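Local coordinates for protein SidF, inhibitor of growth family, member 3 (Legionella pneumophila subsp. pneumophila, PDB 4FYE) that probably removes phosphate groups from phosphoinositide lipids of membranes, at residues Pro22-Ser25 against Gln26-His29; Gly96-Asp99 against Leu100-Asn103; Ala169-Lys172 against Glu173-Ile177. The protein carries 1 engineered substitution. All coordinates share one frame; numbering follows the deposited sequence.

Contact 1 (Pro22-Ser25 against Gln26-His29)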
# COMPACT_ATOMS: atom_id res chain seq x y z
N PRO A 22 9.53 -5.91 -26.50
CA PRO A 22 8.90 -4.60 -26.73
C PRO A 22 7.43 -4.69 -27.20
O PRO A 22 7.04 -5.67 -27.82
CB PRO A 22 9.80 -3.97 -27.82
CG PRO A 22 11.15 -4.60 -27.63
CD PRO A 22 10.85 -6.01 -27.17
N VAL A 23 6.64 -3.68 -26.84
CA VAL A 23 5.27 -3.48 -27.29
C VAL A 23 5.18 -2.10 -27.96
O VAL A 23 5.61 -1.09 -27.36
CB VAL A 23 4.29 -3.41 -26.12
CG1 VAL A 23 2.86 -3.30 -26.61
CG2 VAL A 23 4.47 -4.59 -25.17
N PRO A 24 4.64 -2.05 -29.19
CA PRO A 24 4.36 -0.83 -30.01
C PRO A 24 3.20 -0.04 -29.42
O PRO A 24 2.32 -0.64 -28.78
CB PRO A 24 3.90 -1.40 -31.35
CG PRO A 24 4.33 -2.83 -31.35
CD PRO A 24 4.40 -3.30 -29.94
N SER A 25 3.16 1.28 -29.65
CA SER A 25 2.17 2.19 -28.99
C SER A 25 0.69 1.86 -29.18
O SER A 25 -0.09 1.95 -28.24
CB SER A 25 2.40 3.64 -29.40
OG SER A 25 3.77 3.86 -29.58
N GLN A 26 0.32 1.50 -30.40
CA GLN A 26 -1.07 1.18 -30.72
C GLN A 26 -1.53 -0.04 -29.93
O GLN A 26 -2.72 -0.31 -29.84
CB GLN A 26 -1.26 0.96 -32.23
CG GLN A 26 -0.78 -0.39 -32.76
CD GLN A 26 0.63 -0.37 -33.33
OE1 GLN A 26 0.91 -1.03 -34.35
NE2 GLN A 26 1.55 0.34 -32.66
N ASN A 27 -0.58 -0.78 -29.36
CA ASN A 27 -0.91 -1.98 -28.62
C ASN A 27 -0.87 -1.83 -27.10
O ASN A 27 -1.21 -2.77 -26.38
CB ASN A 27 -0.03 -3.14 -29.06
CG ASN A 27 -0.40 -3.66 -30.46
OD1 ASN A 27 0.40 -4.36 -31.07
ND2 ASN A 27 -1.62 -3.32 -30.96
N GLN A 28 -0.50 -0.65 -26.61
CA GLN A 28 -0.40 -0.45 -25.15
C GLN A 28 -1.79 -0.32 -24.55
O GLN A 28 -2.73 0.11 -25.22
CB GLN A 28 0.47 0.77 -24.82
CG GLN A 28 1.75 0.78 -25.63
CD GLN A 28 2.62 1.99 -25.44
OE1 GLN A 28 2.24 2.95 -24.77
NE2 GLN A 28 3.83 1.94 -26.00
N HIS A 29 -1.94 -0.75 -23.30
CA HIS A 29 -3.20 -0.54 -22.60
C HIS A 29 -3.62 0.92 -22.34
O HIS A 29 -4.80 1.22 -22.12
CB HIS A 29 -3.18 -1.36 -21.31
CG HIS A 29 -2.99 -2.85 -21.57
ND1 HIS A 29 -3.61 -3.52 -22.60
CD2 HIS A 29 -2.22 -3.79 -20.90
CE1 HIS A 29 -3.24 -4.81 -22.59
NE2 HIS A 29 -2.37 -4.98 -21.55

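Contact 2 (Gly96-Asp99 against Leu100-Asn103)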
# COMPACT_ATOMS: atom_id res chain seq x y z
N GLY A 96 -26.67 6.61 -32.01
CA GLY A 96 -25.95 6.24 -33.24
C GLY A 96 -24.91 7.27 -33.63
O GLY A 96 -24.50 8.11 -32.80
N GLU A 97 -24.50 7.22 -34.89
CA GLU A 97 -23.43 8.07 -35.43
C GLU A 97 -22.20 7.89 -34.59
O GLU A 97 -21.59 8.85 -34.12
CB GLU A 97 -23.84 9.52 -35.42
CG GLU A 97 -25.07 9.80 -36.25
CD GLU A 97 -25.15 11.26 -36.61
OE1 GLU A 97 -25.68 11.57 -37.70
OE2 GLU A 97 -24.64 12.08 -35.80
N LYS A 98 -21.85 6.64 -34.37
CA LYS A 98 -20.74 6.34 -33.55
C LYS A 98 -19.49 6.86 -34.22
O LYS A 98 -18.67 7.56 -33.60
CB LYS A 98 -20.68 4.84 -33.29
CG LYS A 98 -21.58 4.42 -32.15
CD LYS A 98 -22.18 3.03 -32.35
CE LYS A 98 -22.73 2.46 -31.04
NZ LYS A 98 -23.56 3.37 -30.20
N ASP A 99 -19.35 6.58 -35.50
CA ASP A 99 -18.18 7.02 -36.24
C ASP A 99 -18.02 8.52 -36.31
O ASP A 99 -16.94 9.02 -35.99
CB ASP A 99 -18.15 6.39 -37.62
CG ASP A 99 -17.35 5.13 -37.63
OD1 ASP A 99 -17.04 4.61 -36.54
OD2 ASP A 99 -17.03 4.67 -38.75
N LEU A 100 -19.07 9.24 -36.66
CA LEU A 100 -19.03 10.69 -36.68
C LEU A 100 -18.42 11.24 -35.40
O LEU A 100 -17.61 12.18 -35.42
CB LEU A 100 -20.44 11.28 -36.86
CG LEU A 100 -20.43 12.79 -37.12
CD1 LEU A 100 -21.71 13.28 -37.81
CD2 LEU A 100 -20.10 13.65 -35.88
N ARG A 101 -18.81 10.65 -34.28
CA ARG A 101 -18.46 11.19 -33.00
C ARG A 101 -17.05 10.79 -32.63
O ARG A 101 -16.31 11.63 -32.11
CB ARG A 101 -19.44 10.71 -31.94
CG ARG A 101 -20.81 11.39 -31.98
CD ARG A 101 -21.66 10.76 -30.88
NE ARG A 101 -22.10 9.41 -31.23
CZ ARG A 101 -22.51 8.46 -30.38
NH1 ARG A 101 -22.48 8.66 -29.07
NH2 ARG A 101 -22.91 7.30 -30.85
N LYS A 102 -16.66 9.55 -32.91
CA LYS A 102 -15.28 9.10 -32.65
C LYS A 102 -14.28 9.91 -33.45
O LYS A 102 -13.29 10.45 -32.88
CB LYS A 102 -15.11 7.63 -32.96
CG LYS A 102 -15.82 6.75 -31.97
CD LYS A 102 -15.25 5.35 -31.91
CE LYS A 102 -15.58 4.59 -33.18
NZ LYS A 102 -15.65 3.20 -32.72
N ASN A 103 -14.56 10.05 -34.75
CA ASN A 103 -13.72 10.88 -35.64
C ASN A 103 -13.65 12.33 -35.22
O ASN A 103 -12.61 12.96 -35.38
CB ASN A 103 -14.13 10.76 -37.12
CG ASN A 103 -13.93 9.36 -37.66
OD1 ASN A 103 -13.29 8.51 -37.02
ND2 ASN A 103 -14.50 9.10 -38.83

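Contact 3 (Ala169-Lys172 against Glu173-Ile177)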
# COMPACT_ATOMS: atom_id res chain seq x y z
N ALA A 169 -19.29 10.57 -16.19
CA ALA A 169 -19.37 9.30 -16.85
C ALA A 169 -18.01 8.93 -17.50
O ALA A 169 -17.50 7.82 -17.34
CB ALA A 169 -20.52 9.33 -17.86
N LEU A 170 -17.43 9.89 -18.22
CA LEU A 170 -16.14 9.73 -18.88
C LEU A 170 -15.07 9.29 -17.90
O LEU A 170 -14.32 8.34 -18.14
CB LEU A 170 -15.75 11.06 -19.53
CG LEU A 170 -16.55 11.25 -20.83
CD1 LEU A 170 -16.43 12.66 -21.35
CD2 LEU A 170 -16.06 10.25 -21.86
N ASP A 171 -15.04 9.99 -16.78
CA ASP A 171 -14.15 9.73 -15.66
C ASP A 171 -14.32 8.29 -15.17
O ASP A 171 -13.38 7.48 -15.22
CB ASP A 171 -14.51 10.75 -14.58
CG ASP A 171 -13.74 10.55 -13.29
OD1 ASP A 171 -12.47 10.57 -13.32
OD2 ASP A 171 -14.42 10.40 -12.25
N LYS A 172 -15.55 7.97 -14.77
CA LYS A 172 -15.92 6.61 -14.39
C LYS A 172 -15.48 5.60 -15.43
O LYS A 172 -14.91 4.58 -15.09
CB LYS A 172 -17.42 6.52 -14.20
CG LYS A 172 -17.89 5.56 -13.12
CD LYS A 172 -19.23 6.03 -12.54
CE LYS A 172 -19.05 7.19 -11.56
NZ LYS A 172 -20.19 8.15 -11.57
N GLU A 173 -15.72 5.86 -16.70
CA GLU A 173 -15.24 4.88 -17.70
C GLU A 173 -13.70 4.79 -17.82
O GLU A 173 -13.15 3.74 -18.13
CB GLU A 173 -15.84 5.16 -19.06
CG GLU A 173 -15.55 4.09 -20.09
CD GLU A 173 -16.25 2.77 -19.80
OE1 GLU A 173 -16.95 2.64 -18.75
OE2 GLU A 173 -16.12 1.84 -20.63
N GLY A 174 -13.00 5.90 -17.63
CA GLY A 174 -11.56 5.86 -17.76
C GLY A 174 -11.05 4.93 -16.66
O GLY A 174 -10.20 4.07 -16.92
N HIS A 175 -11.58 5.13 -15.44
CA HIS A 175 -11.23 4.27 -14.33
C HIS A 175 -11.54 2.83 -14.64
O HIS A 175 -10.69 1.96 -14.37
CB HIS A 175 -11.84 4.78 -13.02
CG HIS A 175 -11.14 6.01 -12.46
ND1 HIS A 175 -9.92 5.96 -11.88
CD2 HIS A 175 -11.53 7.36 -12.40
CE1 HIS A 175 -9.55 7.20 -11.47
NE2 HIS A 175 -10.53 8.05 -11.79
N ASN A 176 -12.69 2.55 -15.25
CA ASN A 176 -13.02 1.14 -15.49
C ASN A 176 -12.11 0.46 -16.45
O ASN A 176 -11.86 -0.74 -16.32
CB ASN A 176 -14.46 0.92 -15.97
CG ASN A 176 -15.51 1.30 -14.93
OD1 ASN A 176 -16.70 1.35 -15.26
ND2 ASN A 176 -15.08 1.61 -13.69
N ILE A 177 -11.63 1.17 -17.45
CA ILE A 177 -10.85 0.45 -18.44
C ILE A 177 -9.40 0.33 -17.98
O ILE A 177 -8.72 -0.64 -18.29
CB ILE A 177 -11.07 0.93 -19.89
CG1 ILE A 177 -9.91 1.80 -20.39
CG2 ILE A 177 -12.43 1.62 -20.06
CD1 ILE A 177 -10.20 2.43 -21.75

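Contact 1 (Pro22-Ser25 against Gln26-His29)
Gln28 folds its side chain back across the turn made by Pro24 and Ser25. Its CB lies 3.7 Å from Ser25 O, and CG rests over two carbonyl oxygens, 3.4 Å from Ser25 O and 3.5 Å from Pro24 O. Beyond CG the chain runs extended (chi2 176°), which lays the amide over Ser25: CD passes Ser25 CA, and NE2 ends alongside that same atom at 3.4 Å. A long flexible glutamine suits this place, since its methylenes and amide can both lie along the backbone of the turn. The turn beneath is of the 3-10 type. Asn27 N donates to Pro24 O at 3.0 Å, and Gln28 N donates to Ser25 O at 3.1 Å, almost straight at 167°. Proline, having no N-H to give, fits well at the start of such a turn. On another flank Val23 brings CG1 to within 3.8 Å of Asn27 CB, the two side chains crossing at a slant. The turn lies in the loop between helix 9-16 and strand 39-42. Val23 pairs its backbone with Val40, and Gln50 of strand 50-55 bonds to Asn27 O, so both strands back this surface turn.

Contact 2 (Gly96-Asp99 against Leu100-Asn103)
Arg101 curls back on its own helix start and reaches the carbonyl of Glu97, the N-cap residue. Among the hydrogen bonds, the one from Arg101 NE to Glu97 O is 3.0 Å long and nearly straight at 164°. The oxygen lies near the guanidinium plane, whereas the nitrogen stands well above the plane of the carbonyl. A bend at chi3 (-74°) turns NE back in this way. Arg101 N adds a weak bond to the same oxygen at 3.3 Å, so backbone and side chain of one residue share an acceptor in the first turn. Regular helical bonding then takes over, with Lys102 N on Lys98 O and Asn103 N on Asp99 O, each 2.9 Å.

Van der Waals contacts of carbon with polar atoms are few. Leu100 and Glu97 run side by side, Leu100 CD1 lying 3.8 Å from Glu97 OE2, and the methylene CG of Lys98 lies 3.4 Å from Arg101 NH2.

Charges form the third group. Asp99 OD1 and Lys102 NZ are 4.3 Å apart, beyond a salt bridge; Lys102 NZ makes its salt bridge with Asp91. Lys98 NZ and Arg101 NH1 both make salt bridges to Asp93, and Lys98 NZ also bonds to the carbonyl of Lys95. Asp91, at the end of helix 71-92, and Asp93, just after it, probably balance the positive charges of these basic residues and so tie the start of helix 98-119 to that end.

Contact 3 (Ala169-Lys172 against Glu173-Ile177)
Glu173 N donates to Ala169 O at 2.7 Å, the shortest of four backbone bonds that carry the helix across this stretch. Gly174 N follows on Leu170 O at 2.8 Å, its donor tilted a little from the carbonyl plane, and His175 N meets Asp171 O at 3.0 Å in a nearly straight bond (172°). Asn176 N closes on Lys172 O, also at 3.0 Å. Each bond spans four residues, as in an alpha helix.

Side chains one turn apart meet along the flank. Asp171 swings CG anti to its own amide nitrogen (chi1 176°), which places its carboxylate beside the imidazole of His175. OD1 lies 3.5 Å from His175 CD2, with carboxylate and ring almost perpendicular at 88°, and Asp171 CG sits in the ring plane at its edge. Because the histidine has two conformers, this approach is tentative. Asn176 lays its amide near the already occupied carbonyl of Lys172, CG at 3.3 Å from O.

On the other flank Leu170 and Glu173 are buried. Leu170 packs on Ala86 and Leu89 of helix 71-92, where an aliphatic side chain is well suited, and Ala169 on Leu89. Glu173 touches Leu89 too; its carboxylate suits a buried place because OE2 hydrogen-bonds with Ser88 OG and pairs with Lys92 NZ in a salt bridge. The whole is a regular alpha helix (167-180) with one face packed against helix 71-92.

How the contacts relate
None of the three contacts belongs wholly to the protein interior: contacts 1 and 2 lie on the surface, while contact 3, its centre about 23 Å from the chain centre, is partly buried. Contacts 2 and 3 both lean on helix 71-92, contact 2 through charges near that helix's end and contact 3 mainly through aliphatic packing with one paired carboxylate. Contact 1 belongs instead to the edge of the six-stranded sheet, where a 3-10 turn relies on backbone and amide groups rather than charge. Centres of contacts 2 and 3 are about 19 Å apart, whereas the nearest atoms of contacts 1 and 3 come within about 5 Å without touching.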